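Local coordinates for CELL WALL surface anchor family protein (Streptococcus pneumoniae, PDB 2WW8) that serves as the adhesin of the pneumococcal pilus and probably attaches the bacterium to host cells, at residues A[107-113]-A[731-735]; A[593-599]-A[698-704]; A[646-651]-A[663-668]. All coordinates share one frame; numbering follows the deposited sequence.

Contacts 2 and 3 belong to the Ig-like domain and share one antiparallel sheet, in which strands 593-601 and 660-668 are neighbours; Ile598 N lies 2.7 Å from Val663 O where the two meet. Both are partly buried, and contact 3 is nested along the chain inside the loop closed by contact 2. Contact 1 is a surface contact about 71 Å from contact 2 (centre to centre), where a loop of the N-terminal prealbumin-like domain meets the segment leading to the next one. Backbone pairs hold all three, but 107-113/731-735 adds lysine chains, 593-599/698-704 a water-linked polar face, and 646-651/663-668 several bridging waters.

Contact 1. Residues A[107-113]-A[731-735]; sequences PVGYKPS and KEKKL
A turn-bearing loop of the prealbumin-like domain, between strands 97-105 and 116-121, pairs here with the segment that runs from strand 724-730 to strand 736-744. The pairing is a single beta bridge between Tyr110 and Lys733, made by two backbone bonds: Lys734 N to Gly109 O at 2.8 Å and Lys111 N to Glu732 O, also 2.8 Å, the latter nearly straight at 164°. Pro107 to Tyr110 form a type II turn with Gly109 at its third position, where the positive phi of 105° suits glycine; the turn presents Gly109 O to the other segment.

Side chains of both segments pack about this bridge. The Tyr110 ring slants across the backbone at Glu732 and Lys733, its CD1 3.5 Å from Lys733 N and its CZ 3.9 Å from Lys733 CD. The hydroxyl of Tyr110 bonds to the backbone N of Glu57, while the ammonium group of Lys733 forms a salt bridge with the Glu57 carboxylate, so one residue receives the ends of both chains. Lys731 CB also approaches CD1 of Tyr110, at 3.7 Å. The Lys731 chain then bends at chi2, chi3 and chi4, passing Pro107 with its CD; the placement of its far end is doubtful, and a long, weak ion pair links the amine to Glu103.

Lys734 CG lies 3.2 Å from Gly109 O, beside the bridge, with chi1 at 55° placing it between the backbone N and carbonyl carbon. Lys111 extends beyond CG over Glu732, where its CD meets CB of that residue. Such an isolated bridge, flanked by lysine methylenes, ties a domain-edge loop to the linker joining two prealbumin-like domains.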
loop_
_atom_site.group_PDB
_atom_site.type_symbol
_atom_site.label_atom_id
_atom_site.label_comp_id
_atom_site.label_asym_id
_atom_site.label_seq_id
_atom_site.Cartn_x
_atom_site.Cartn_y
_atom_site.Cartn_z
ATOM N N PRO A 107 49.409 15.341 30.749
ATOM C CA PRO A 107 49.869 16.560 30.060
ATOM C C PRO A 107 50.930 17.293 30.874
ATOM O O PRO A 107 51.024 17.073 32.087
ATOM C CB PRO A 107 48.617 17.439 29.965
ATOM C CG PRO A 107 47.452 16.536 30.220
ATOM C CD PRO A 107 47.968 15.398 31.066
ATOM N N VAL A 108 51.723 18.139 30.219
ATOM C CA VAL A 108 52.759 18.893 30.925
ATOM C C VAL A 108 52.073 19.918 31.832
ATOM O O VAL A 108 51.152 20.616 31.395
ATOM C CB VAL A 108 53.815 19.518 29.970
ATOM C CG1 VAL A 108 54.797 18.435 29.494
ATOM C CG2 VAL A 108 53.170 20.246 28.783
ATOM N N GLY A 109 52.505 19.979 33.093
ATOM C CA GLY A 109 51.870 20.829 34.102
ATOM C C GLY A 109 51.016 20.092 35.124
ATOM O O GLY A 109 50.787 20.619 36.213
ATOM N N TYR A 110 50.561 18.884 34.787
ATOM C CA TYR A 110 49.555 18.144 35.555
ATOM C C TYR A 110 50.080 16.875 36.248
ATOM O O TYR A 110 50.909 16.148 35.697
ATOM C CB TYR A 110 48.296 17.883 34.677
ATOM C CG TYR A 110 47.560 19.187 34.401
ATOM C CD1 TYR A 110 46.517 19.625 35.232
ATOM C CD2 TYR A 110 47.963 20.023 33.351
ATOM C CE1 TYR A 110 45.888 20.861 35.013
ATOM C CE2 TYR A 110 47.334 21.250 33.109
ATOM C CZ TYR A 110 46.300 21.664 33.946
ATOM O OH TYR A 110 45.702 22.881 33.697
ATOM N N LYS A 111 49.592 16.614 37.461
ATOM C CA LYS A 111 49.875 15.379 38.202
ATOM C C LYS A 111 49.508 14.123 37.414
ATOM O O LYS A 111 48.540 14.156 36.644
ATOM C CB LYS A 111 49.071 15.342 39.507
ATOM C CG LYS A 111 49.800 15.746 40.786
ATOM C CD LYS A 111 48.741 15.724 41.878
ATOM C CE LYS A 111 49.223 16.297 43.183
ATOM N NZ LYS A 111 48.015 16.433 44.029
ATOM N N PRO A 112 50.255 13.016 37.607
ATOM C CA PRO A 112 49.831 11.743 37.007
ATOM C C PRO A 112 48.591 11.239 37.740
ATOM O O PRO A 112 48.290 11.742 38.831
ATOM C CB PRO A 112 51.026 10.810 37.244
ATOM C CG PRO A 112 51.707 11.380 38.450
ATOM C CD PRO A 112 51.510 12.872 38.368
ATOM N N SER A 113 47.872 10.289 37.133
ATOM C CA SER A 113 46.719 9.649 37.762
ATOM C C SER A 113 47.119 8.386 38.541
ATOM O O SER A 113 47.882 7.557 38.045
ATOM C CB SER A 113 45.674 9.320 36.694
ATOM O OG SER A 113 44.698 8.418 37.185
ATOM N N LYS A 731 42.102 16.761 35.998
ATOM C CA LYS A 731 43.495 16.592 36.399
ATOM C C LYS A 731 43.896 17.667 37.431
ATOM O O LYS A 731 43.354 18.785 37.395
ATOM C CB LYS A 731 44.350 16.578 35.127
ATOM C CG LYS A 731 44.375 15.249 34.371
ATOM C CD LYS A 731 45.796 14.632 34.307
ATOM C CE LYS A 731 46.150 13.613 35.405
ATOM N NZ LYS A 731 45.228 12.442 35.646
ATOM N N GLU A 732 44.800 17.332 38.360
ATOM C CA GLU A 732 45.331 18.321 39.327
ATOM C C GLU A 732 46.653 18.911 38.828
ATOM O O GLU A 732 47.607 18.176 38.549
ATOM C CB GLU A 732 45.563 17.767 40.753
ATOM C CG GLU A 732 44.576 16.724 41.299
ATOM C CD GLU A 732 43.309 17.318 41.924
ATOM O OE1 GLU A 732 43.425 18.162 42.845
ATOM O OE2 GLU A 732 42.183 16.926 41.511
ATOM N N LYS A 733 46.705 20.235 38.711
ATOM C CA LYS A 733 47.977 20.917 38.477
ATOM C C LYS A 733 49.046 20.365 39.432
ATOM O O LYS A 733 48.813 20.246 40.638
ATOM C CB LYS A 733 47.811 22.419 38.696
ATOM C CG LYS A 733 48.757 23.291 37.894
ATOM C CD LYS A 733 48.085 23.831 36.642
ATOM C CE LYS A 733 48.676 25.181 36.278
ATOM N NZ LYS A 733 47.730 25.907 35.398
ATOM N N LYS A 734 50.206 19.987 38.900
ATOM C CA LYS A 734 51.308 19.570 39.777
ATOM C C LYS A 734 52.116 20.741 40.312
ATOM O O LYS A 734 52.349 21.745 39.632
ATOM C CB LYS A 734 52.199 18.469 39.193
ATOM C CG LYS A 734 52.832 18.731 37.835
ATOM C CD LYS A 734 54.342 18.923 37.933
ATOM C CE LYS A 734 55.106 17.626 38.139
ATOM N NZ LYS A 734 54.623 16.949 39.369
ATOM N N LEU A 735 52.516 20.598 41.567
ATOM C CA LEU A 735 53.329 21.637 42.181
ATOM C C LEU A 735 54.764 21.162 42.461
ATOM O O LEU A 735 55.043 19.972 42.634
ATOM C CB LEU A 735 52.620 22.229 43.414
ATOM C CG LEU A 735 51.245 22.869 43.147
ATOM C CD1 LEU A 735 50.468 22.999 44.449
ATOM C CD2 LEU A 735 51.279 24.204 42.371
#

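Contact 2. Residues A[593-599]-A[698-704]; sequences IENGTIT and TTLHPKE
Water 1 is gripped by four groups: it donates to Thr597 O at 2.8 Å and also bonds Thr599 OG1, Thr699 OG1 and His701 ND1. The distance from His701 ND1 to the oxygen of water 1 is 2.6 Å. The water lies in the plane of the imidazole, at the ring edge, and this bond would help fix the rotation of the ring. Thr599 and Thr699 stand side by side, pointing the same way, with Thr599 CB 3.6 Å from Thr699 OG1. A chi1 of 63° in Thr699 sets its hydroxyl between the backbone N and carbonyl carbon, whence it reaches the water.

Beneath them the strands run antiparallel at 164°. Thr597 with His701 and Thr599 with Thr699 are hydrogen-bonded pairs, each with two backbone bonds, and Thr597 O accepts from both His701 N and the water. Ile598 CG1 and Leu700 CD1 lie 4.4 Å apart.

At the corner of the chain Glu594 N donates to Pro702 O at 2.8 Å, and Glu704 N donates to Asn595 O at 3.2 Å, from above the carbonyl plane. Asn595 and Gly596 form a G1 bulge against Leu666. The pairing joins strands 593-601 and 699-701 in an antiparallel sheet of the Ig-like domain, with Ile598 and Leu700 packed on Val210 of strand 203-218 and the threonines and His701 on the other face.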
loop_
_atom_site.group_PDB
_atom_site.type_symbol
_atom_site.label_atom_id
_atom_site.label_comp_id
_atom_site.label_asym_id
_atom_site.label_seq_id
_atom_site.Cartn_x
_atom_site.Cartn_y
_atom_site.Cartn_z
ATOM N N ILE A 593 -8.664 -18.442 0.191
ATOM C CA ILE A 593 -8.178 -18.495 1.579
ATOM C C ILE A 593 -9.291 -19.092 2.420
ATOM O O ILE A 593 -10.376 -18.527 2.557
ATOM C CB ILE A 593 -7.647 -17.163 2.065
ATOM C CG1 ILE A 593 -6.452 -16.795 1.176
ATOM C CG2 ILE A 593 -7.257 -17.214 3.610
ATOM C CD1 ILE A 593 -6.138 -15.331 1.291
ATOM N N GLU A 594 -9.048 -20.304 2.887
ATOM C CA GLU A 594 -10.095 -20.994 3.594
ATOM C C GLU A 594 -9.550 -21.658 4.883
ATOM O O GLU A 594 -8.873 -22.664 4.790
ATOM C CB GLU A 594 -10.714 -22.002 2.629
ATOM C CG GLU A 594 -11.553 -22.905 3.474
ATOM C CD GLU A 594 -12.818 -23.334 2.844
ATOM O OE1 GLU A 594 -12.771 -23.955 1.738
ATOM O OE2 GLU A 594 -13.834 -23.073 3.538
ATOM N N ASN A 595 -9.831 -21.063 6.046
ATOM C CA ASN A 595 -9.241 -21.347 7.365
ATOM C C ASN A 595 -7.730 -21.254 7.141
ATOM O O ASN A 595 -6.997 -22.200 7.447
ATOM C CB ASN A 595 -9.610 -22.769 7.834
ATOM C CG ASN A 595 -9.263 -22.992 9.286
ATOM O OD1 ASN A 595 -9.099 -22.055 10.047
ATOM N ND2 ASN A 595 -9.109 -24.250 9.674
ATOM N N GLY A 596 -7.313 -20.150 6.520
ATOM C CA GLY A 596 -5.903 -19.811 6.393
ATOM C C GLY A 596 -5.258 -19.358 7.696
ATOM O O GLY A 596 -5.966 -18.876 8.607
ATOM N N THR A 597 -3.939 -19.498 7.754
ATOM C CA THR A 597 -3.120 -19.146 8.917
ATOM C C THR A 597 -1.921 -18.263 8.561
ATOM O O THR A 597 -1.131 -18.552 7.655
ATOM C CB THR A 597 -2.614 -20.485 9.542
ATOM O OG1 THR A 597 -3.780 -21.229 9.936
ATOM C CG2 THR A 597 -1.722 -20.287 10.778
ATOM N N ILE A 598 -1.718 -17.196 9.303
ATOM C CA ILE A 598 -0.438 -16.502 9.181
ATOM C C ILE A 598 0.465 -16.951 10.316
ATOM O O ILE A 598 0.015 -16.947 11.465
ATOM C CB ILE A 598 -0.589 -14.997 9.269
ATOM C CG1 ILE A 598 -1.468 -14.476 8.141
ATOM C CG2 ILE A 598 0.827 -14.318 9.276
ATOM C CD1 ILE A 598 -1.918 -13.043 8.319
ATOM N N THR A 599 1.712 -17.305 10.006
ATOM C CA THR A 599 2.691 -17.664 11.026
ATOM C C THR A 599 3.813 -16.643 10.951
ATOM O O THR A 599 4.472 -16.439 9.895
ATOM C CB THR A 599 3.266 -19.070 10.806
ATOM O OG1 THR A 599 2.170 -20.010 10.755
ATOM C CG2 THR A 599 4.239 -19.480 11.956
ATOM N N THR A 698 8.126 -15.704 7.702
ATOM C CA THR A 698 6.726 -15.319 7.799
ATOM C C THR A 698 5.849 -15.888 6.690
ATOM O O THR A 698 6.151 -15.669 5.538
ATOM C CB THR A 698 6.600 -13.776 7.873
ATOM O OG1 THR A 698 7.467 -13.300 8.905
ATOM C CG2 THR A 698 5.182 -13.373 8.329
ATOM N N THR A 699 4.785 -16.618 7.005
ATOM C CA THR A 699 4.112 -17.456 5.993
ATOM C C THR A 699 2.610 -17.299 6.091
ATOM O O THR A 699 2.037 -17.021 7.168
ATOM C CB THR A 699 4.506 -18.973 6.085
ATOM O OG1 THR A 699 4.087 -19.536 7.350
ATOM C CG2 THR A 699 6.039 -19.125 6.020
ATOM N N LEU A 700 1.982 -17.488 4.938
ATOM C CA LEU A 700 0.548 -17.703 4.872
ATOM C C LEU A 700 0.326 -19.133 4.389
ATOM O O LEU A 700 0.892 -19.539 3.338
ATOM C CB LEU A 700 -0.045 -16.725 3.843
ATOM C CG LEU A 700 -1.507 -17.034 3.441
ATOM C CD1 LEU A 700 -2.440 -16.871 4.636
ATOM C CD2 LEU A 700 -1.933 -16.130 2.256
ATOM N N HIS A 701 -0.453 -19.917 5.135
ATOM C CA HIS A 701 -0.969 -21.181 4.581
ATOM C C HIS A 701 -2.386 -20.774 4.158
ATOM O O HIS A 701 -3.214 -20.570 5.033
ATOM C CB HIS A 701 -1.078 -22.312 5.618
ATOM C CG HIS A 701 0.247 -22.899 5.998
ATOM N ND1 HIS A 701 1.138 -22.251 6.826
ATOM C CD2 HIS A 701 0.831 -24.078 5.671
ATOM C CE1 HIS A 701 2.223 -22.994 6.983
ATOM N NE2 HIS A 701 2.051 -24.121 6.311
ATOM N N PRO A 702 -2.667 -20.664 2.835
ATOM C CA PRO A 702 -4.014 -20.232 2.454
ATOM C C PRO A 702 -5.115 -21.181 2.908
ATOM O O PRO A 702 -6.243 -20.732 3.054
ATOM C CB PRO A 702 -3.977 -20.242 0.890
ATOM C CG PRO A 702 -2.539 -19.996 0.584
ATOM C CD PRO A 702 -1.788 -20.790 1.661
ATOM N N LYS A 703 -4.836 -22.464 3.089
ATOM C CA LYS A 703 -5.888 -23.453 3.425
ATOM C C LYS A 703 -5.265 -24.424 4.420
ATOM O O LYS A 703 -4.193 -24.995 4.127
ATOM C CB LYS A 703 -6.418 -24.164 2.152
ATOM C CG LYS A 703 -6.809 -23.282 0.930
ATOM C CD LYS A 703 -7.437 -24.038 -0.304
ATOM C CE LYS A 703 -7.641 -23.227 -1.656
ATOM N NZ LYS A 703 -6.715 -22.114 -2.342
ATOM N N GLU A 704 -5.827 -24.580 5.624
ATOM C CA GLU A 704 -5.363 -25.656 6.526
ATOM C C GLU A 704 -5.465 -27.020 5.871
ATOM O O GLU A 704 -4.591 -27.838 6.080
ATOM C CB GLU A 704 -6.019 -25.651 7.916
ATOM C CG GLU A 704 -5.287 -24.601 8.849
ATOM C CD GLU A 704 -4.290 -25.199 9.847
ATOM O OE1 GLU A 704 -4.683 -26.322 10.276
ATOM O OE2 GLU A 704 -3.204 -24.584 10.186
HETATM O O HOH W 1 1.286 -19.977 8.070
#

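Contact 3. Residues A[646-651]-A[663-668]; sequences LLKNAK and VTGLYL
Direct backbone bonds join Lys651 to Thr664 as an antiparallel hydrogen-bonded pair: Thr664 N gives to Lys651 O at 3.0 Å, in the carbonyl plane, and Lys651 N to Thr664 O at 3.1 Å, from a donor tilted 35° out of it. Close by, Ala650 CA makes a CA-H...O contact with Thr664 O at 3.1 Å, and Gly665 CA makes another with Asn649 O at 3.5 Å. Gly665, at phi 82°, forms a G1 bulge with Leu666 opposite Gly596.

Three waters carry the polar contact onward. Water 2 donates to Leu646 O and Gly665 O and accepts from Asn649 N, while water 3 joins Leu646 O to Tyr667 N. Leu646 O thus takes two water bonds. Water 4 links Asn649 O to Thr664 OG1, which it meets at 2.7 Å; the threonine's chi1 of 65° also leaves OG1 3.6 Å from Lys651 CB.

Between the two segments the apolar contact is small. Leu646 and Leu668 cross at about a right angle, CD1 of the former 4.1 Å from CD2 of the latter, and Asn649 CB comes near Tyr667 CE1, at 4.3 Å.

The strand pairing therefore ends at Lys651, and beyond it the turn at 647-650 is joined to the sheet largely through water.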
loop_
_atom_site.group_PDB
_atom_site.type_symbol
_atom_site.label_atom_id
_atom_site.label_comp_id
_atom_site.label_asym_id
_atom_site.label_seq_id
_atom_site.Cartn_x
_atom_site.Cartn_y
_atom_site.Cartn_z
ATOM N N LEU A 646 -15.846 -10.977 8.353
ATOM C CA LEU A 646 -14.671 -11.767 7.942
ATOM C C LEU A 646 -13.852 -12.305 9.137
ATOM O O LEU A 646 -13.131 -13.304 9.054
ATOM C CB LEU A 646 -13.788 -10.882 7.056
ATOM C CG LEU A 646 -14.465 -10.464 5.715
ATOM C CD1 LEU A 646 -13.563 -9.456 5.109
ATOM C CD2 LEU A 646 -14.644 -11.659 4.739
ATOM N N LEU A 647 -13.972 -11.668 10.292
ATOM C CA LEU A 647 -13.148 -12.083 11.453
ATOM C C LEU A 647 -13.876 -13.015 12.422
ATOM O O LEU A 647 -13.352 -13.346 13.491
ATOM C CB LEU A 647 -12.580 -10.834 12.173
ATOM C CG LEU A 647 -11.712 -9.965 11.266
ATOM C CD1 LEU A 647 -11.171 -8.790 12.066
ATOM C CD2 LEU A 647 -10.538 -10.796 10.605
ATOM N N LYS A 648 -15.066 -13.453 12.018
ATOM C CA LYS A 648 -15.944 -14.262 12.887
ATOM C C LYS A 648 -15.166 -15.420 13.545
ATOM O O LYS A 648 -15.382 -15.763 14.711
ATOM C CB LYS A 648 -17.076 -14.799 11.985
ATOM C CG LYS A 648 -18.030 -15.716 12.655
ATOM C CD LYS A 648 -19.084 -16.147 11.614
ATOM C CE LYS A 648 -19.800 -14.948 11.045
ATOM N NZ LYS A 648 -21.136 -15.377 10.626
ATOM N N ASN A 649 -14.229 -16.028 12.814
ATOM C CA ASN A 649 -13.503 -17.180 13.347
ATOM C C ASN A 649 -12.006 -16.921 13.472
ATOM O O ASN A 649 -11.224 -17.891 13.630
ATOM C CB ASN A 649 -13.804 -18.439 12.473
ATOM C CG ASN A 649 -15.260 -18.912 12.593
ATOM O OD1 ASN A 649 -16.021 -19.038 11.614
ATOM N ND2 ASN A 649 -15.664 -19.148 13.817
ATOM N N ALA A 650 -11.575 -15.658 13.392
ATOM C CA ALA A 650 -10.141 -15.341 13.414
ATOM C C ALA A 650 -9.649 -15.245 14.854
ATOM O O ALA A 650 -10.395 -14.764 15.708
ATOM C CB ALA A 650 -9.810 -14.019 12.687
ATOM N N LYS A 651 -8.442 -15.751 15.127
ATOM C CA LYS A 651 -7.852 -15.599 16.448
ATOM C C LYS A 651 -6.428 -15.145 16.222
ATOM O O LYS A 651 -5.793 -15.581 15.255
ATOM C CB LYS A 651 -7.820 -16.927 17.191
ATOM C CG LYS A 651 -9.054 -17.144 18.026
ATOM C CD LYS A 651 -9.840 -18.324 17.564
ATOM C CE LYS A 651 -11.132 -18.370 18.400
ATOM N NZ LYS A 651 -12.145 -17.258 18.223
ATOM N N VAL A 663 -1.994 -16.042 13.308
ATOM C CA VAL A 663 -3.384 -15.655 13.075
ATOM C C VAL A 663 -4.050 -16.835 12.364
ATOM O O VAL A 663 -3.617 -17.237 11.280
ATOM C CB VAL A 663 -3.505 -14.354 12.238
ATOM C CG1 VAL A 663 -5.016 -14.022 12.010
ATOM C CG2 VAL A 663 -2.709 -13.200 12.809
ATOM N N THR A 664 -5.100 -17.371 12.982
ATOM C CA THR A 664 -5.846 -18.509 12.477
ATOM C C THR A 664 -7.243 -18.108 12.048
ATOM O O THR A 664 -7.722 -17.065 12.455
ATOM C CB THR A 664 -5.909 -19.647 13.535
ATOM O OG1 THR A 664 -6.654 -19.177 14.650
ATOM C CG2 THR A 664 -4.485 -20.120 14.042
ATOM N N GLY A 665 -7.875 -18.926 11.215
ATOM C CA GLY A 665 -9.288 -18.793 10.912
ATOM C C GLY A 665 -9.573 -17.740 9.852
ATOM O O GLY A 665 -10.539 -17.013 10.016
ATOM N N LEU A 666 -8.724 -17.622 8.833
ATOM C CA LEU A 666 -8.933 -16.641 7.771
ATOM C C LEU A 666 -9.762 -17.255 6.660
ATOM O O LEU A 666 -9.397 -18.319 6.172
ATOM C CB LEU A 666 -7.590 -16.226 7.121
ATOM C CG LEU A 666 -6.659 -15.521 8.167
ATOM C CD1 LEU A 666 -5.270 -15.108 7.609
ATOM C CD2 LEU A 666 -7.381 -14.278 8.658
ATOM N N TYR A 667 -10.793 -16.551 6.205
ATOM C CA TYR A 667 -11.669 -16.972 5.101
ATOM C C TYR A 667 -11.881 -15.746 4.211
ATOM O O TYR A 667 -12.575 -14.829 4.644
ATOM C CB TYR A 667 -13.018 -17.517 5.600
ATOM C CG TYR A 667 -12.955 -18.763 6.489
ATOM C CD1 TYR A 667 -12.582 -18.664 7.853
ATOM C CD2 TYR A 667 -13.275 -20.020 5.973
ATOM C CE1 TYR A 667 -12.528 -19.785 8.640
ATOM C CE2 TYR A 667 -13.254 -21.178 6.791
ATOM C CZ TYR A 667 -12.850 -21.023 8.117
ATOM O OH TYR A 667 -12.810 -22.106 8.989
ATOM N N LEU A 668 -11.228 -15.681 3.049
ATOM C CA LEU A 668 -11.202 -14.493 2.192
ATOM C C LEU A 668 -11.284 -14.837 0.719
ATOM O O LEU A 668 -10.548 -15.736 0.208
ATOM C CB LEU A 668 -9.903 -13.709 2.423
ATOM C CG LEU A 668 -9.691 -13.322 3.889
ATOM C CD1 LEU A 668 -8.220 -13.036 4.153
ATOM C CD2 LEU A 668 -10.594 -12.135 4.271
HETATM O O HOH W 2 -13.137 -15.599 10.288
HETATM O O HOH W 3 -11.273 -13.946 7.058
HETATM O O HOH W 4 -9.290 -19.715 14.469
#